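Local coordinates for protein erythromycin C-12 hydroxylase (Saccharopolyspora erythraea, PDB 3ZKP) that hydroxylates the macrolactone ring of erythromycin D at C-12 to give erythromycin C, using a b-type heme, molecular oxygen and NADPH, at residues 284-289 against 314-319. The protein carries 1 engineered substitution. Sequence-based numbering, arbitrary orientation.
Sequences YRPPFP and TWVLSA. With ERB (Erythromycin B), chain C.
Pro289 accepts the one hydrogen bond between 284-289 and 314-319: Leu317 N lies 2.9 Å from Pro289 O, and the N-H...O angle of 168° makes the bond nearly straight. The C=O...N angle is 134°, with the donor slightly tilted from the carbonyl plane. Val316 N is as close to this oxygen, but its poor angle excludes a second bond. Trp315 sits at the N-cap position, so Leu317 N lies in the first helical turn, where amides lack an acceptor from a preceding turn; Pro289 O supplies one.

Apolar contacts flank this bond. CB of Pro289 rests 3.7 Å from CB of Leu317. With chi1 at 173°, Leu317 has CG anti to its backbone N, and its CD1 reaches CD of Pro286 at 3.8 Å, the two side chains crossing at about a right angle. Val316 adds CG1, 4.1 Å from Pro286 CB. Leu30, Leu31 and Leu34 of helix 27-40 also touch Leu317.

Two residues of 284-289 reach the bound groups. Phe288 offers a ring face to erythromycin B, whose C10 stands 3.6 Å above the ring centre; ERB O8 meets the ring edge in plane. Pro287 touches the heme.

The contact thus joins the loop after the ExxR-bearing K helix, 274-284, to strand 311-315, antiparallel to strand 290-295, and helix 316-320; this pocket-lining loop belongs to P450 substrate recognition site 5.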
ATOM      1  N   TYR A 284      -4.915   7.201  10.128  1.00  9.35           N
ATOM      2  CA  TYR A 284      -5.540   6.435  11.207  1.00  9.44           C
ATOM      3  C   TYR A 284      -5.297   4.940  11.065  1.00  8.83           C
ATOM      4  O   TYR A 284      -5.024   4.237  12.052  1.00  8.34           O
ATOM      5  CB  TYR A 284      -7.042   6.708  11.166  1.00 10.22           C
ATOM      6  CG  TYR A 284      -7.817   6.308  12.394  1.00 10.28           C
ATOM      7  CD1 TYR A 284      -7.666   7.011  13.592  1.00 10.90           C
ATOM      8  CD2 TYR A 284      -8.743   5.261  12.344  1.00 11.27           C
ATOM      9  CE1 TYR A 284      -8.398   6.662  14.721  1.00 13.27           C
ATOM     10  CE2 TYR A 284      -9.498   4.922  13.459  1.00 11.66           C
ATOM     11  CZ  TYR A 284      -9.310   5.622  14.639  1.00 11.55           C
ATOM     12  OH  TYR A 284     -10.025   5.287  15.744  1.00 14.66           O
ATOM     13  N   ARG A 285      -5.443   4.457   9.838  1.00  8.41           N
ATOM     14  CA  ARG A 285      -5.285   3.048   9.521  1.00  8.11           C
ATOM     15  C   ARG A 285      -4.441   2.826   8.239  1.00  7.87           C
ATOM     16  O   ARG A 285      -4.970   2.419   7.222  1.00  7.80           O
ATOM     17  CB  ARG A 285      -6.664   2.387   9.411  1.00  8.80           C
ATOM     18  CG  ARG A 285      -7.247   1.907  10.749  1.00  7.82           C
ATOM     19  CD  ARG A 285      -8.735   1.642  10.688  1.00  8.87           C
ATOM     20  NE  ARG A 285      -9.223   1.026  11.934  1.00 12.41           N
ATOM     21  CZ  ARG A 285     -10.473   1.117  12.388  1.00 12.38           C
ATOM     22  NH1 ARG A 285     -11.380   1.813  11.722  1.00 12.70           N
ATOM     23  NH2 ARG A 285     -10.817   0.530  13.529  1.00 12.84           N
ATOM     24  N   PRO A 286      -3.107   3.059   8.309  1.00  8.04           N
ATOM     25  CA  PRO A 286      -2.262   2.861   7.115  1.00  8.26           C
ATOM     26  C   PRO A 286      -2.339   1.415   6.631  1.00  8.14           C
ATOM     27  O   PRO A 286      -2.158   0.497   7.440  1.00  8.62           O
ATOM     28  CB  PRO A 286      -0.833   3.166   7.627  1.00  8.22           C
ATOM     29  CG  PRO A 286      -0.939   2.949   9.174  1.00  8.36           C
ATOM     30  CD  PRO A 286      -2.313   3.488   9.479  1.00  7.37           C
ATOM     31  N   PRO A 287      -2.618   1.209   5.323  1.00  7.34           N
ATOM     32  CA  PRO A 287      -2.611  -0.141   4.746  1.00  7.44           C
ATOM     33  C   PRO A 287      -1.317  -0.945   4.998  1.00  7.64           C
ATOM     34  O   PRO A 287      -1.378  -2.148   5.299  1.00  6.97           O
ATOM     35  CB  PRO A 287      -2.829   0.124   3.236  1.00  7.24           C
ATOM     36  CG  PRO A 287      -3.696   1.404   3.228  1.00  8.14           C
ATOM     37  CD  PRO A 287      -3.032   2.236   4.336  1.00  7.16           C
ATOM     38  N   PHE A 288      -0.174  -0.273   4.900  1.00  7.38           N
ATOM     39  CA  PHE A 288       1.143  -0.875   5.077  1.00  8.05           C
ATOM     40  C   PHE A 288       1.694  -0.253   6.368  1.00  8.11           C
ATOM     41  O   PHE A 288       2.205   0.858   6.335  1.00  8.90           O
ATOM     42  CB  PHE A 288       2.023  -0.514   3.866  1.00  7.66           C
ATOM     43  CG  PHE A 288       3.304  -1.325   3.727  1.00  8.84           C
ATOM     44  CD1 PHE A 288       3.292  -2.715   3.824  1.00  9.78           C
ATOM     45  CD2 PHE A 288       4.503  -0.685   3.402  1.00  9.06           C
ATOM     46  CE1 PHE A 288       4.457  -3.457   3.641  1.00 10.04           C
ATOM     47  CE2 PHE A 288       5.681  -1.414   3.222  1.00  9.55           C
ATOM     48  CZ  PHE A 288       5.661  -2.793   3.330  1.00  9.31           C
ATOM     49  N   PRO A 289       1.537  -0.945   7.513  1.00  8.59           N
ATOM     50  CA  PRO A 289       1.793  -0.329   8.823  1.00  9.46           C
ATOM     51  C   PRO A 289       3.278  -0.282   9.220  1.00 10.17           C
ATOM     52  O   PRO A 289       3.618   0.413  10.165  1.00 10.99           O
ATOM     53  CB  PRO A 289       0.994  -1.228   9.796  1.00  8.52           C
ATOM     54  CG  PRO A 289       1.103  -2.608   9.177  1.00  8.47           C
ATOM     55  CD  PRO A 289       1.079  -2.351   7.646  1.00  8.15           C
ATOM     56  N   THR A 314      10.527   0.102  10.585  1.00 12.37           N
ATOM     57  CA  THR A 314       9.891   1.369  10.943  1.00 11.32           C
ATOM     58  C   THR A 314       8.373   1.201  11.003  1.00 11.34           C
ATOM     59  O   THR A 314       7.747   0.887   9.999  1.00 11.19           O
ATOM     60  CB  THR A 314      10.235   2.513   9.951  1.00 11.50           C
ATOM     61  OG1 THR A 314       9.797   2.170   8.631  1.00 10.86           O
ATOM     62  CG2 THR A 314      11.725   2.802   9.932  1.00 11.46           C
ATOM     63  N   TRP A 315       7.792   1.443  12.180  1.00 10.94           N
ATOM     64  CA  TRP A 315       6.346   1.344  12.366  1.00 10.28           C
ATOM     65  C   TRP A 315       5.647   2.650  11.990  1.00  9.80           C
ATOM     66  O   TRP A 315       5.502   3.557  12.814  1.00  9.17           O
ATOM     67  CB  TRP A 315       6.003   0.971  13.807  1.00 10.55           C
ATOM     68  CG  TRP A 315       6.241  -0.454  14.154  1.00 10.79           C
ATOM     69  CD1 TRP A 315       7.394  -1.003  14.645  1.00 11.83           C
ATOM     70  CD2 TRP A 315       5.293  -1.520  14.058  1.00 12.12           C
ATOM     71  NE1 TRP A 315       7.216  -2.355  14.872  1.00 12.28           N
ATOM     72  CE2 TRP A 315       5.938  -2.699  14.508  1.00 12.70           C
ATOM     73  CE3 TRP A 315       3.962  -1.599  13.612  1.00 12.02           C
ATOM     74  CZ2 TRP A 315       5.297  -3.941  14.533  1.00 11.58           C
ATOM     75  CZ3 TRP A 315       3.314  -2.841  13.649  1.00 12.23           C
ATOM     76  CH2 TRP A 315       3.988  -3.996  14.105  1.00 12.02           C
ATOM     77  N   VAL A 316       5.211   2.735  10.739  1.00  9.04           N
ATOM     78  CA  VAL A 316       4.355   3.834  10.292  1.00  8.99           C
ATOM     79  C   VAL A 316       3.077   3.936  11.135  1.00  9.10           C
ATOM     80  O   VAL A 316       2.643   5.032  11.480  1.00  9.62           O
ATOM     81  CB  VAL A 316       3.979   3.679   8.779  1.00  8.76           C
ATOM     82  CG1 VAL A 316       2.887   4.693   8.370  1.00  8.88           C
ATOM     83  CG2 VAL A 316       5.208   3.846   7.908  1.00  8.98           C
ATOM     84  N   LEU A 317       2.469   2.799  11.457  1.00  9.81           N
ATOM     85  CA  LEU A 317       1.250   2.808  12.260  1.00  9.72           C
ATOM     86  C   LEU A 317       1.461   3.517  13.623  1.00 10.22           C
ATOM     87  O   LEU A 317       0.597   4.294  14.078  1.00  9.99           O
ATOM     88  CB  LEU A 317       0.697   1.367  12.423  1.00  9.87           C
ATOM     89  CG  LEU A 317      -0.500   1.127  13.362  1.00 10.05           C
ATOM     90  CD1 LEU A 317      -1.724   1.954  12.906  1.00 10.37           C
ATOM     91  CD2 LEU A 317      -0.845  -0.359  13.446  1.00 10.55           C
ATOM     92  N   SER A 318       2.612   3.269  14.257  1.00  9.46           N
ATOM     93  CA  SER A 318       2.926   3.867  15.567  1.00  8.76           C
ATOM     94  C   SER A 318       3.274   5.344  15.429  1.00  9.31           C
ATOM     95  O   SER A 318       2.867   6.174  16.246  1.00  8.57           O
ATOM     96  CB  SER A 318       4.085   3.114  16.239  1.00  9.68           C
ATOM     97  OG  SER A 318       4.442   3.743  17.476  1.00  9.05           O
ATOM     98  N   ALA A 319       4.004   5.680  14.361  1.00  8.99           N
ATOM     99  CA  ALA A 319       4.304   7.069  14.054  1.00  9.89           C
ATOM    100  C   ALA A 319       3.024   7.885  13.858  1.00 10.38           C
ATOM    101  O   ALA A 319       2.920   9.002  14.372  1.00 11.45           O
ATOM    102  CB  ALA A 319       5.217   7.161  12.811  1.00  9.36           C
TER
HETATM  103  C1  ERB C 413       6.121  -4.212  -3.461  1.00  9.82           C
HETATM  104  N1  ERB C 413       8.059  -7.822   5.525  1.00 14.24           N
HETATM  105  O1  ERB C 413       4.932  -4.426  -3.664  1.00 10.72           O
HETATM  106  C2  ERB C 413       7.210  -5.268  -3.461  1.00 10.19           C
HETATM  107  O2  ERB C 413       6.595  -2.887  -3.185  1.00  9.43           O
HETATM  108  C3  ERB C 413       7.022  -6.334  -2.353  1.00 10.38           C
HETATM  109  O3  ERB C 413       8.282  -7.019  -2.221  1.00 11.44           O
HETATM  110  C4  ERB C 413       6.599  -5.702  -1.016  1.00  9.81           C
HETATM  111  O4  ERB C 413       8.866  -8.738  -0.763  1.00 10.58           O
HETATM  112  C5  ERB C 413       5.748  -6.668  -0.147  1.00 10.87           C
HETATM  113  O5  ERB C 413      10.822  -7.892  -3.722  1.00 13.70           O
HETATM  114  C6  ERB C 413       4.233  -6.499  -0.321  1.00 11.99           C
HETATM  115  O6  ERB C 413      12.376  -9.091  -1.715  1.00 13.31           O
HETATM  116  C7  ERB C 413       3.790  -5.224   0.427  1.00 10.63           C
HETATM  117  O7  ERB C 413       6.019  -6.489   1.249  1.00 11.79           O
HETATM  118  C8  ERB C 413       2.589  -4.429  -0.112  1.00 11.63           C
HETATM  119  O8  ERB C 413       7.567  -5.752   3.530  1.00 11.63           O
HETATM  120  C9  ERB C 413       2.582  -3.007   0.436  1.00 12.08           C
HETATM  121  O9  ERB C 413       6.263  -8.745   1.804  1.00 11.94           O
HETATM  122  C10 ERB C 413       3.601  -1.954  -0.006  1.00 11.26           C
HETATM  123  O10 ERB C 413       3.904  -6.432  -1.712  1.00 11.82           O
HETATM  124  C11 ERB C 413       4.042  -2.194  -1.453  1.00  9.98           C
HETATM  125  O11 ERB C 413       1.760  -2.682   1.272  1.00 11.74           O
HETATM  126  C12 ERB C 413       5.249  -1.351  -1.898  1.00  8.83           C
HETATM  127  O12 ERB C 413       2.911  -1.972  -2.309  1.00 11.41           O
HETATM  128  C13 ERB C 413       5.724  -1.771  -3.294  1.00  7.92           C
HETATM  129  C14 ERB C 413       8.222  -8.440  -2.017  1.00 11.24           C
HETATM  130  C15 ERB C 413       8.876  -9.220  -3.178  1.00 11.36           C
HETATM  131  C16 ERB C 413      10.419  -9.164  -3.195  1.00 12.10           C
HETATM  132  C17 ERB C 413      10.966  -9.316  -1.765  1.00 10.33           C
HETATM  133  C18 ERB C 413      10.254  -8.416  -0.745  1.00  9.78           C
HETATM  134  C19 ERB C 413      10.932 -10.276  -4.140  1.00 12.45           C
HETATM  135  C20 ERB C 413      11.849  -7.748  -4.720  1.00 13.81           C
HETATM  136  C21 ERB C 413      10.778  -8.601   0.676  1.00 10.96           C
HETATM  137  C22 ERB C 413       6.867  -7.452   1.890  1.00 11.33           C
HETATM  138  C23 ERB C 413       7.038  -7.091   3.367  1.00 12.77           C
HETATM  139  C24 ERB C 413       7.894  -8.159   4.076  1.00 12.12           C
HETATM  140  C25 ERB C 413       7.318  -9.566   3.816  1.00 12.64           C
HETATM  141  C26 ERB C 413       7.090  -9.796   2.320  1.00 13.13           C
HETATM  142  C27 ERB C 413       6.370 -11.125   2.050  1.00 14.35           C
HETATM  143  C28 ERB C 413       6.828  -7.920   6.363  1.00 14.43           C
HETATM  144  C29 ERB C 413       9.099  -8.672   6.131  1.00 12.42           C
HETATM  145  C30 ERB C 413       7.398  -5.836  -4.875  1.00  8.87           C
HETATM  146  C31 ERB C 413       7.816  -5.117  -0.276  1.00  9.88           C
HETATM  147  C32 ERB C 413       3.506  -7.731   0.244  1.00 13.06           C
HETATM  148  C33 ERB C 413       1.273  -5.167   0.193  1.00 12.25           C
HETATM  149  C34 ERB C 413       3.102  -0.516   0.196  1.00 11.29           C
HETATM  150  C35 ERB C 413       6.366  -1.368  -0.841  1.00  7.89           C
HETATM  151  C36 ERB C 413       6.591  -0.702  -3.950  1.00  9.61           C
HETATM  152  C37 ERB C 413       6.939  -1.117  -5.368  1.00  8.18           C